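Local coordinates for protein thiosulfate sulfurtransferase YnjE (PDB 2WLR) that catalyses the transfer of sulfur from thiosulfate to cyanide, yielding thiocyanate and sulfite, by way of a persulfide intermediate, at residues 147-152 and 202-207; 123-128 and 375-380; 164-169 and 207-212; 198-203 and 226-231. All blocks are in the same frame, centred on the assembly; numbering follows the deposited sequence.

Interaction 1 (147-152 and 202-207); sequences DWKVIE and HDTTVI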
# COMPACT_ATOMS: atom_id res chain seq x y z
N ASP A 147 -9.84 1.45 -22.06
CA ASP A 147 -8.51 0.93 -22.31
C ASP A 147 -7.72 0.78 -21.00
O ASP A 147 -7.88 1.58 -20.08
CB ASP A 147 -7.75 1.87 -23.26
CG ASP A 147 -8.30 1.88 -24.68
OD1 ASP A 147 -8.94 0.88 -25.09
OD2 ASP A 147 -8.06 2.88 -25.38
N TRP A 148 -6.88 -0.24 -20.96
CA TRP A 148 -6.01 -0.48 -19.81
C TRP A 148 -4.64 -0.98 -20.24
O TRP A 148 -4.44 -1.59 -21.30
CB TRP A 148 -6.69 -1.44 -18.79
CG TRP A 148 -7.13 -2.79 -19.35
CD1 TRP A 148 -8.37 -3.11 -19.85
CD2 TRP A 148 -6.36 -3.98 -19.41
NE1 TRP A 148 -8.39 -4.40 -20.25
CE2 TRP A 148 -7.17 -4.98 -19.99
CE3 TRP A 148 -5.05 -4.30 -19.06
CZ2 TRP A 148 -6.72 -6.27 -20.23
CZ3 TRP A 148 -4.60 -5.58 -19.30
CH2 TRP A 148 -5.42 -6.56 -19.88
N LYS A 149 -3.66 -0.70 -19.38
CA LYS A 149 -2.29 -1.11 -19.54
C LYS A 149 -1.82 -1.71 -18.22
O LYS A 149 -2.19 -1.18 -17.14
CB LYS A 149 -1.41 0.10 -19.86
CG LYS A 149 -1.78 0.90 -21.09
CD LYS A 149 -1.53 0.08 -22.35
CE LYS A 149 -1.21 0.96 -23.58
NZ LYS A 149 -2.40 1.12 -24.43
N VAL A 150 -1.01 -2.75 -18.30
CA VAL A 150 -0.26 -3.30 -17.17
C VAL A 150 1.21 -3.02 -17.38
O VAL A 150 1.74 -3.25 -18.47
CB VAL A 150 -0.50 -4.79 -16.99
CG1 VAL A 150 0.32 -5.33 -15.82
CG2 VAL A 150 -1.99 -5.05 -16.77
N ILE A 151 1.88 -2.49 -16.38
CA ILE A 151 3.25 -2.01 -16.52
C ILE A 151 4.06 -2.37 -15.31
O ILE A 151 3.68 -2.03 -14.17
CB ILE A 151 3.28 -0.48 -16.69
CG1 ILE A 151 2.32 -0.02 -17.81
CG2 ILE A 151 4.69 -0.02 -17.03
CD1 ILE A 151 2.46 1.42 -18.19
N GLU A 152 5.20 -3.01 -15.55
CA GLU A 152 6.22 -3.28 -14.53
C GLU A 152 7.13 -2.07 -14.42
O GLU A 152 7.60 -1.54 -15.43
CB GLU A 152 7.10 -4.50 -14.86
CG GLU A 152 8.10 -4.79 -13.77
CD GLU A 152 8.77 -6.16 -13.83
OE1 GLU A 152 8.27 -7.12 -14.47
OE2 GLU A 152 9.82 -6.29 -13.13
N HIS A 202 -5.25 10.14 -20.55
CA HIS A 202 -5.78 10.43 -19.22
C HIS A 202 -6.86 9.40 -18.79
O HIS A 202 -7.05 9.15 -17.59
CB HIS A 202 -6.30 11.87 -19.15
CG HIS A 202 -7.69 12.06 -19.70
ND1 HIS A 202 -7.96 12.08 -21.05
CD2 HIS A 202 -8.87 12.27 -19.07
CE1 HIS A 202 -9.26 12.29 -21.23
NE2 HIS A 202 -9.83 12.41 -20.05
N ASP A 203 -7.54 8.82 -19.76
CA ASP A 203 -8.62 7.87 -19.52
C ASP A 203 -8.21 6.43 -19.77
O ASP A 203 -9.07 5.55 -19.86
CB ASP A 203 -9.87 8.23 -20.36
CG ASP A 203 -9.62 8.24 -21.85
OD1 ASP A 203 -8.46 8.12 -22.30
OD2 ASP A 203 -10.63 8.39 -22.58
N THR A 204 -6.91 6.16 -19.84
CA THR A 204 -6.39 4.81 -19.85
C THR A 204 -6.16 4.38 -18.41
O THR A 204 -5.51 5.11 -17.64
CB THR A 204 -5.03 4.73 -20.54
OG1 THR A 204 -5.11 5.31 -21.85
CG2 THR A 204 -4.53 3.27 -20.64
N THR A 205 -6.70 3.23 -18.02
CA THR A 205 -6.42 2.66 -16.70
C THR A 205 -5.01 2.08 -16.73
O THR A 205 -4.65 1.34 -17.61
CB THR A 205 -7.39 1.55 -16.30
OG1 THR A 205 -8.71 2.09 -16.24
CG2 THR A 205 -7.00 0.94 -14.92
N VAL A 206 -4.21 2.42 -15.72
CA VAL A 206 -2.84 1.90 -15.64
C VAL A 206 -2.71 1.07 -14.36
O VAL A 206 -2.96 1.59 -13.26
CB VAL A 206 -1.81 3.01 -15.67
CG1 VAL A 206 -0.42 2.42 -15.55
CG2 VAL A 206 -1.92 3.88 -16.97
N ILE A 207 -2.31 -0.17 -14.52
CA ILE A 207 -2.03 -1.06 -13.40
C ILE A 207 -0.51 -1.26 -13.35
O ILE A 207 0.06 -1.87 -14.24
CB ILE A 207 -2.80 -2.40 -13.51
CG1 ILE A 207 -4.31 -2.13 -13.67
CG2 ILE A 207 -2.55 -3.27 -12.30
CD1 ILE A 207 -4.90 -2.89 -14.77
O HOH W 1 -10.11 2.62 -18.58
O HOH W 2 -10.01 4.24 -22.35
O HOH W 3 -4.55 3.76 -24.00

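Interaction 2 (123-128 and 375-380); sequences EQLVYP and FMYARA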
# COMPACT_ATOMS: atom_id res chain seq x y z
N GLU A 123 -10.47 -1.10 -4.89
CA GLU A 123 -10.24 -1.46 -6.27
C GLU A 123 -8.95 -0.89 -6.83
O GLU A 123 -8.50 -1.31 -7.89
CB GLU A 123 -11.45 -1.03 -7.13
CG GLU A 123 -11.59 0.44 -7.44
CD GLU A 123 -12.06 1.29 -6.26
OE1 GLU A 123 -12.60 0.76 -5.27
OE2 GLU A 123 -11.93 2.53 -6.37
N GLN A 124 -8.34 0.03 -6.11
CA GLN A 124 -7.02 0.56 -6.50
C GLN A 124 -5.89 -0.36 -6.19
O GLN A 124 -4.78 -0.14 -6.69
CB GLN A 124 -6.77 1.88 -5.81
CG GLN A 124 -7.71 3.01 -6.31
CD GLN A 124 -7.76 4.22 -5.41
OE1 GLN A 124 -7.10 4.31 -4.36
NE2 GLN A 124 -8.55 5.20 -5.83
N LEU A 125 -6.11 -1.35 -5.34
CA LEU A 125 -5.08 -2.32 -4.91
C LEU A 125 -5.52 -3.66 -5.38
O LEU A 125 -6.20 -4.41 -4.68
CB LEU A 125 -4.89 -2.31 -3.38
CG LEU A 125 -4.27 -1.03 -2.84
CD1 LEU A 125 -4.33 -1.01 -1.33
CD2 LEU A 125 -2.83 -0.82 -3.27
N VAL A 126 -5.14 -4.00 -6.60
CA VAL A 126 -5.59 -5.25 -7.21
C VAL A 126 -4.74 -6.47 -6.76
O VAL A 126 -3.72 -6.33 -6.09
CB VAL A 126 -5.65 -5.14 -8.74
CG1 VAL A 126 -6.42 -3.85 -9.14
CG2 VAL A 126 -4.23 -5.18 -9.36
N TYR A 127 -5.16 -7.66 -7.16
CA TYR A 127 -4.51 -8.89 -6.77
C TYR A 127 -4.37 -9.80 -8.00
O TYR A 127 -5.02 -9.55 -9.03
CB TYR A 127 -5.29 -9.54 -5.62
CG TYR A 127 -6.68 -10.02 -5.95
CD1 TYR A 127 -7.76 -9.16 -6.01
CD2 TYR A 127 -6.91 -11.37 -6.20
CE1 TYR A 127 -9.01 -9.62 -6.29
CE2 TYR A 127 -8.19 -11.84 -6.50
CZ TYR A 127 -9.22 -10.96 -6.54
OH TYR A 127 -10.47 -11.48 -6.83
N PRO A 128 -3.53 -10.85 -7.92
CA PRO A 128 -3.16 -11.56 -9.16
C PRO A 128 -4.30 -12.18 -9.95
O PRO A 128 -4.40 -11.97 -11.17
CB PRO A 128 -2.15 -12.61 -8.67
CG PRO A 128 -1.50 -11.95 -7.52
CD PRO A 128 -2.65 -11.23 -6.82
N PHE A 375 1.52 7.17 0.11
CA PHE A 375 0.49 7.95 -0.57
C PHE A 375 -0.55 7.04 -1.20
O PHE A 375 -1.77 7.25 -1.06
CB PHE A 375 1.09 8.82 -1.66
CG PHE A 375 0.08 9.49 -2.53
CD1 PHE A 375 -0.38 8.85 -3.65
CD2 PHE A 375 -0.37 10.76 -2.25
CE1 PHE A 375 -1.31 9.46 -4.48
CE2 PHE A 375 -1.31 11.36 -3.09
CZ PHE A 375 -1.76 10.69 -4.21
N MSE A 376 -0.10 6.02 -1.94
CA MSE A 376 -1.06 5.12 -2.58
C MSE A 376 -1.93 4.37 -1.59
O MSE A 376 -3.11 4.20 -1.82
CB MSE A 376 -0.37 4.17 -3.56
CG MSE A 376 0.33 4.83 -4.73
SE MSE A 376 -0.89 5.78 -5.92
CE MSE A 376 -1.66 4.20 -6.82
N TYR A 377 -1.35 3.91 -0.49
CA TYR A 377 -2.15 3.28 0.57
C TYR A 377 -3.18 4.27 1.18
O TYR A 377 -4.34 3.95 1.29
CB TYR A 377 -1.26 2.69 1.64
CG TYR A 377 -0.34 1.57 1.18
CD1 TYR A 377 -0.62 0.83 0.01
CD2 TYR A 377 0.82 1.28 1.87
CE1 TYR A 377 0.21 -0.18 -0.41
CE2 TYR A 377 1.64 0.25 1.45
CZ TYR A 377 1.32 -0.46 0.30
OH TYR A 377 2.16 -1.48 -0.11
N ALA A 378 -2.74 5.47 1.54
CA ALA A 378 -3.66 6.46 2.11
C ALA A 378 -4.78 6.83 1.14
O ALA A 378 -5.90 6.99 1.53
CB ALA A 378 -2.88 7.73 2.49
N ARG A 379 -4.46 6.92 -0.15
CA ARG A 379 -5.45 7.14 -1.19
C ARG A 379 -6.50 6.02 -1.20
O ARG A 379 -7.72 6.28 -1.18
CB ARG A 379 -4.75 7.26 -2.53
CG ARG A 379 -5.69 7.43 -3.72
CD ARG A 379 -4.90 7.49 -5.01
NE ARG A 379 -5.70 7.44 -6.24
CZ ARG A 379 -5.73 6.44 -7.11
NH1 ARG A 379 -5.09 5.30 -6.91
NH2 ARG A 379 -6.49 6.56 -8.20
N ALA A 380 -6.05 4.76 -1.16
CA ALA A 380 -6.94 3.58 -1.14
C ALA A 380 -7.78 3.56 0.15
O ALA A 380 -8.94 3.11 0.17
CB ALA A 380 -6.11 2.32 -1.27
O HOH W 4 -4.37 4.09 -4.40

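Interaction 3 (164-169 and 207-212); sequences SHIPGA and ILYGRD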
# COMPACT_ATOMS: atom_id res chain seq x y z
N SER A 164 11.22 -13.03 -16.61
CA SER A 164 9.80 -13.30 -16.37
C SER A 164 9.08 -11.99 -16.04
O SER A 164 9.59 -11.18 -15.28
CB SER A 164 9.63 -14.26 -15.19
OG SER A 164 8.35 -14.85 -15.23
N HIS A 165 7.91 -11.80 -16.62
CA HIS A 165 7.00 -10.70 -16.30
C HIS A 165 5.56 -11.12 -16.49
O HIS A 165 5.26 -12.22 -17.02
CB HIS A 165 7.31 -9.42 -17.08
CG HIS A 165 7.44 -9.59 -18.57
ND1 HIS A 165 6.37 -9.55 -19.43
CD2 HIS A 165 8.55 -9.71 -19.33
CE1 HIS A 165 6.82 -9.73 -20.67
NE2 HIS A 165 8.13 -9.81 -20.63
N ILE A 166 4.66 -10.26 -16.05
CA ILE A 166 3.23 -10.54 -16.16
C ILE A 166 2.85 -10.46 -17.65
O ILE A 166 3.29 -9.56 -18.34
CB ILE A 166 2.43 -9.57 -15.29
CG1 ILE A 166 2.71 -9.88 -13.83
CG2 ILE A 166 0.92 -9.65 -15.59
CD1 ILE A 166 2.01 -8.92 -12.88
N PRO A 167 2.06 -11.43 -18.13
CA PRO A 167 1.74 -11.42 -19.56
C PRO A 167 1.10 -10.12 -19.99
O PRO A 167 0.20 -9.63 -19.31
CB PRO A 167 0.76 -12.58 -19.70
CG PRO A 167 1.17 -13.53 -18.60
CD PRO A 167 1.53 -12.64 -17.46
N GLY A 168 1.58 -9.55 -21.09
CA GLY A 168 1.00 -8.32 -21.63
C GLY A 168 1.52 -7.05 -20.94
O GLY A 168 1.12 -5.94 -21.30
N ALA A 169 2.44 -7.21 -19.99
CA ALA A 169 2.99 -6.05 -19.27
C ALA A 169 4.07 -5.34 -20.07
O ALA A 169 4.95 -5.97 -20.66
CB ALA A 169 3.55 -6.47 -17.92
N ILE A 207 -2.31 -0.17 -14.52
CA ILE A 207 -2.03 -1.06 -13.40
C ILE A 207 -0.51 -1.26 -13.35
O ILE A 207 0.06 -1.87 -14.24
CB ILE A 207 -2.80 -2.40 -13.51
CG1 ILE A 207 -4.31 -2.13 -13.67
CG2 ILE A 207 -2.55 -3.27 -12.30
CD1 ILE A 207 -4.90 -2.89 -14.77
N LEU A 208 0.11 -0.77 -12.31
CA LEU A 208 1.55 -0.87 -12.11
C LEU A 208 1.90 -1.93 -11.10
O LEU A 208 1.19 -2.15 -10.10
CB LEU A 208 2.11 0.49 -11.65
CG LEU A 208 2.20 1.54 -12.76
CD1 LEU A 208 1.90 2.94 -12.26
CD2 LEU A 208 3.58 1.45 -13.45
N TYR A 209 3.03 -2.58 -11.34
CA TYR A 209 3.59 -3.49 -10.35
C TYR A 209 5.07 -3.40 -10.38
O TYR A 209 5.66 -2.95 -11.35
CB TYR A 209 3.15 -4.95 -10.53
CG TYR A 209 3.82 -5.68 -11.70
CD1 TYR A 209 3.35 -5.55 -13.00
CD2 TYR A 209 4.92 -6.50 -11.48
CE1 TYR A 209 3.99 -6.23 -14.05
CE2 TYR A 209 5.53 -7.16 -12.52
CZ TYR A 209 5.07 -7.02 -13.78
OH TYR A 209 5.70 -7.68 -14.83
N GLY A 210 5.69 -3.82 -9.30
CA GLY A 210 7.14 -3.86 -9.24
C GLY A 210 7.60 -5.09 -8.52
O GLY A 210 6.84 -5.71 -7.81
N ARG A 211 8.87 -5.44 -8.67
CA ARG A 211 9.47 -6.39 -7.78
C ARG A 211 9.46 -5.78 -6.37
O ARG A 211 9.31 -6.49 -5.39
CB ARG A 211 10.90 -6.77 -8.19
CG ARG A 211 11.03 -8.17 -8.86
CD ARG A 211 10.60 -8.22 -10.32
NE ARG A 211 10.75 -9.58 -10.84
CZ ARG A 211 10.43 -10.01 -12.06
NH1 ARG A 211 9.92 -9.20 -12.97
NH2 ARG A 211 10.63 -11.28 -12.33
N ASP A 212 9.58 -4.46 -6.29
CA ASP A 212 9.33 -3.73 -5.04
C ASP A 212 8.15 -2.80 -5.29
O ASP A 212 8.11 -2.08 -6.29
CB ASP A 212 10.54 -2.88 -4.66
CG ASP A 212 11.81 -3.70 -4.47
OD1 ASP A 212 11.79 -4.77 -3.81
OD2 ASP A 212 12.85 -3.25 -5.00

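Interaction 4 (198-203 and 226-231); sequences HGIRHD and AGVKDV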
# COMPACT_ATOMS: atom_id res chain seq x y z
N HIS A 198 4.40 5.34 -23.80
CA HIS A 198 3.82 4.13 -23.22
C HIS A 198 2.32 3.97 -23.49
O HIS A 198 1.68 3.08 -22.92
CB HIS A 198 4.13 4.08 -21.72
CG HIS A 198 5.59 3.94 -21.44
ND1 HIS A 198 6.24 2.72 -21.46
CD2 HIS A 198 6.54 4.87 -21.23
CE1 HIS A 198 7.52 2.91 -21.22
NE2 HIS A 198 7.73 4.22 -21.08
N GLY A 199 1.75 4.78 -24.38
CA GLY A 199 0.38 4.58 -24.83
C GLY A 199 -0.68 4.85 -23.81
O GLY A 199 -1.73 4.20 -23.80
N ILE A 200 -0.42 5.82 -22.94
CA ILE A 200 -1.31 6.16 -21.84
C ILE A 200 -1.99 7.51 -22.09
O ILE A 200 -1.31 8.54 -22.21
CB ILE A 200 -0.54 6.24 -20.52
CG1 ILE A 200 0.18 4.90 -20.24
CG2 ILE A 200 -1.49 6.63 -19.37
CD1 ILE A 200 1.23 4.97 -19.09
N ARG A 201 -3.33 7.53 -22.21
CA ARG A 201 -4.10 8.77 -22.17
C ARG A 201 -4.62 8.99 -20.76
O ARG A 201 -4.54 8.09 -19.90
CB ARG A 201 -5.30 8.71 -23.12
CG ARG A 201 -4.98 8.41 -24.54
CD ARG A 201 -6.23 8.58 -25.41
NE ARG A 201 -7.32 7.78 -24.86
CZ ARG A 201 -7.52 6.48 -25.09
NH1 ARG A 201 -6.76 5.80 -25.94
NH2 ARG A 201 -8.55 5.87 -24.50
N HIS A 202 -5.25 10.14 -20.55
CA HIS A 202 -5.78 10.43 -19.22
C HIS A 202 -6.86 9.40 -18.79
O HIS A 202 -7.05 9.15 -17.59
CB HIS A 202 -6.30 11.87 -19.15
CG HIS A 202 -7.69 12.06 -19.70
ND1 HIS A 202 -7.96 12.08 -21.05
CD2 HIS A 202 -8.87 12.27 -19.07
CE1 HIS A 202 -9.26 12.29 -21.23
NE2 HIS A 202 -9.83 12.41 -20.05
N ASP A 203 -7.54 8.82 -19.76
CA ASP A 203 -8.62 7.87 -19.52
C ASP A 203 -8.21 6.43 -19.77
O ASP A 203 -9.07 5.55 -19.86
CB ASP A 203 -9.87 8.23 -20.36
CG ASP A 203 -9.62 8.24 -21.85
OD1 ASP A 203 -8.46 8.12 -22.30
OD2 ASP A 203 -10.63 8.39 -22.58
N ALA A 226 -0.01 13.91 -13.01
CA ALA A 226 -0.08 14.32 -14.40
C ALA A 226 -1.52 14.42 -14.89
O ALA A 226 -1.85 15.30 -15.66
CB ALA A 226 0.70 13.37 -15.26
N GLY A 227 -2.33 13.47 -14.46
CA GLY A 227 -3.74 13.44 -14.80
C GLY A 227 -4.28 12.12 -15.29
O GLY A 227 -5.39 12.10 -15.81
N VAL A 228 -3.56 11.02 -15.14
CA VAL A 228 -4.14 9.69 -15.40
C VAL A 228 -5.20 9.44 -14.31
O VAL A 228 -4.88 9.48 -13.13
CB VAL A 228 -3.09 8.55 -15.43
CG1 VAL A 228 -3.76 7.21 -15.81
CG2 VAL A 228 -1.96 8.85 -16.41
N LYS A 229 -6.46 9.25 -14.69
CA LYS A 229 -7.54 9.22 -13.74
C LYS A 229 -7.53 7.94 -12.89
O LYS A 229 -7.74 8.01 -11.67
CB LYS A 229 -8.88 9.37 -14.45
CG LYS A 229 -9.07 10.71 -15.15
CD LYS A 229 -10.44 10.86 -15.83
CE LYS A 229 -10.81 12.34 -15.99
NZ LYS A 229 -11.06 13.03 -14.68
N ASP A 230 -7.31 6.81 -13.53
CA ASP A 230 -7.45 5.50 -12.92
C ASP A 230 -6.09 4.80 -12.93
O ASP A 230 -5.68 4.25 -13.94
CB ASP A 230 -8.55 4.72 -13.65
CG ASP A 230 -8.82 3.34 -13.05
OD1 ASP A 230 -8.28 3.04 -11.97
OD2 ASP A 230 -9.61 2.59 -13.68
N VAL A 231 -5.39 4.88 -11.80
CA VAL A 231 -4.10 4.28 -11.59
C VAL A 231 -4.23 3.33 -10.38
O VAL A 231 -4.73 3.73 -9.31
CB VAL A 231 -2.98 5.30 -11.33
CG1 VAL A 231 -1.66 4.59 -11.13
CG2 VAL A 231 -2.86 6.31 -12.48
O HOH W 5 -7.31 6.62 -16.46

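Interaction 1 (147-152 and 202-207)
D147 O accepts the amide of T205 (N to O 2.9 Å), the first of four backbone hydrogen bonds that knit strands 148-154 and 205-209 into neighbouring parallel strands. K149 stands between T205 and I207 and pairs with both: its N-H goes back to T205 O, while its carbonyl takes I207 N at 2.8 Å in an almost straight bond (174°). I207 O then receives I151 N. Some of the groups that point away from this ladder pair on its flanks: V150 with D170, V206 with D230.

At the start of the ladder water joins in. One molecule donates to D147 O (2.9 Å to the water oxygen) and to T205 OG1, which also bonds D230; a second links D147 N to D203 O. T204 OG1 is held by R201 N and by a third water, to which K149 NZ makes a weak bond.

The side chains meet as carbon. T204 CG2, anti to its backbone N, touches K149 CG at 3.7 Å, and I151 CD1 reaches V206 CG1 at 4.0 Å. On the face of V150 and I207, V150 CG2 lies 4.1 Å from I207 CD1 beneath helix 128-135, against which the W148 indole also turns.

R201 salt-bridges both D147 and D203, whose nearest carboxylate oxygens, D147 OD2 and D203 OD1, are 6.1 Å apart; it probably offsets their repulsion. The contact therefore passes from direct amide pairing between buried strands to water and charge where the strands begin.

Interaction 2 (123-128 and 375-380)
Q124 lays its amide flat on the guanidinium of R379, the two planes 2° apart. R379 CG is anti to its backbone N (chi1 177°), with the chain extended to NE. Followed outward, Q124 CB lies 4.0 Å from R379 NH1, and CG closes to 3.5 Å from the same nitrogen. CD is nearer, 3.2 Å from R379 NH1, above one face of the guanidinium. At the tip the amide divides its work: NE2 sits over the centre of the group, 3.3 Å from R379 CZ, while OE1 turns to the helix and comes 3.3 Å from A380 CA. OE1, poorly angled for the nearby donors of R379 and A380, takes a bond from a water (2.7 Å to its oxygen) that also serves M376 O and R379 NH1.

Beside this stack L125 supplies the apolar part, its CD1 resting 3.8 Å from A380 CB and its CD2 approaching the Y377 ring at the edge. Q124 leads into strand 125-126, which L125 opens, of the middle rhodanese domain; helix 369-380 belongs to the third, which carries the persulfide-forming C365. Thus the guanidinium joins the domains through its stacked face while NH1 still bonds V231 O and the water.

Interaction 3 (164-169 and 207-212)
Y209 and I166 meet tip to tip. I166 CD1 stands over the middle of the Y209 ring, 3.5 Å from its centroid and 11° off the normal, a CH-pi contact, while A169 CB touches the ring edge at CE1 (3.9 Å). Y209 CG lies between its backbone N and carbonyl carbon (chi1 75°). The hydroxyl is engaged too: I166 N donates to Y209 OH at 3.0 Å and 176°, and H165 CB packs against the same oxygen. R211 turns the end of its guanidinium to S164 O, with NH1 and NH2 each 3.1 Å from that one acceptor, which lies in the guanidinium plane.

Behind these contacts, I166-A169 is a type II turn closed by A169 N to I166 O at 3.0 Å. H165 ND1 reaches I166 O from the opposite face of its carbonyl plane, and the H165 ring stacks on Y161. E152 fixes the other partner, salt-bridging R211 through OE2 and making a weak bond to Y209 OH through OE1, and W238 adds a cation-pi contact to R211.

The arrangement belongs to a parallel α/β rhodanese domain, at the turn from strand 205-209 to helix 213-226. The corresponding turn of the third domain holds the active-site C365; by sequence, its place probably falls to G210 here, between the Y209 and R211 that hold the 164-169 loop.

Interaction 4 (198-203 and 226-231)
H202 and V228 bring their CA atoms within 4.2 Å of each other although neither lies in a helix or a strand. Both loops are helix-to-strand connections of the parallel α/β rhodanese fold. Helix 188-197 ends in a Schellman motif with G199 as its C-prime residue, and helix 213-226 is followed directly by G227, also with positive phi (131°), where a CB would press against the preceding carbonyl.

The polar link is K229 N to H202 O, 3.0 Å and nearly straight (172°), with the donor in the carbonyl plane. Next to it the H202 and K229 side chains lie side by side and point the same way, K229 CE meeting the edge of the imidazole 3.6 Å from H202 CD2. With chi1 82° the ring's CG is set between the backbone N and the carbonyl carbon; farther out, ND1 bonds F262 O. H202 CB packs on G227 O. Deeper in, I200 and V228 cross at about a right angle, their CG2 methyls 3.7 Å apart against M223.

A water completes the junction: it donates to H202 O across 2.8 Å and accepts D230 N at 2.9 Å from its oxygen.

Overall arrangement
Interactions 1, 3 and 4 all lie within the middle rhodanese domain, whereas interaction 2 joins it to the third. Strand 205-209 ties the first set together: its start pairs in interaction 1, its far end carries the aromatic and arginine contacts of interaction 3, and the loop leading into it forms interaction 4. E152 links interactions 1 and 3 through its carboxylate oxygens, and T205 bonds D230 between 1 and 4. Interactions 1, 2 and 3 are buried, 4 only partly, and the chemistry follows: amide pairing and aliphatic packing in the sheet, ring-face and guanidinium contacts at the strand end, a stacked guanidinium with water between domains, and one backbone bond, water and a small aliphatic contact in the 198-203/226-231 loops.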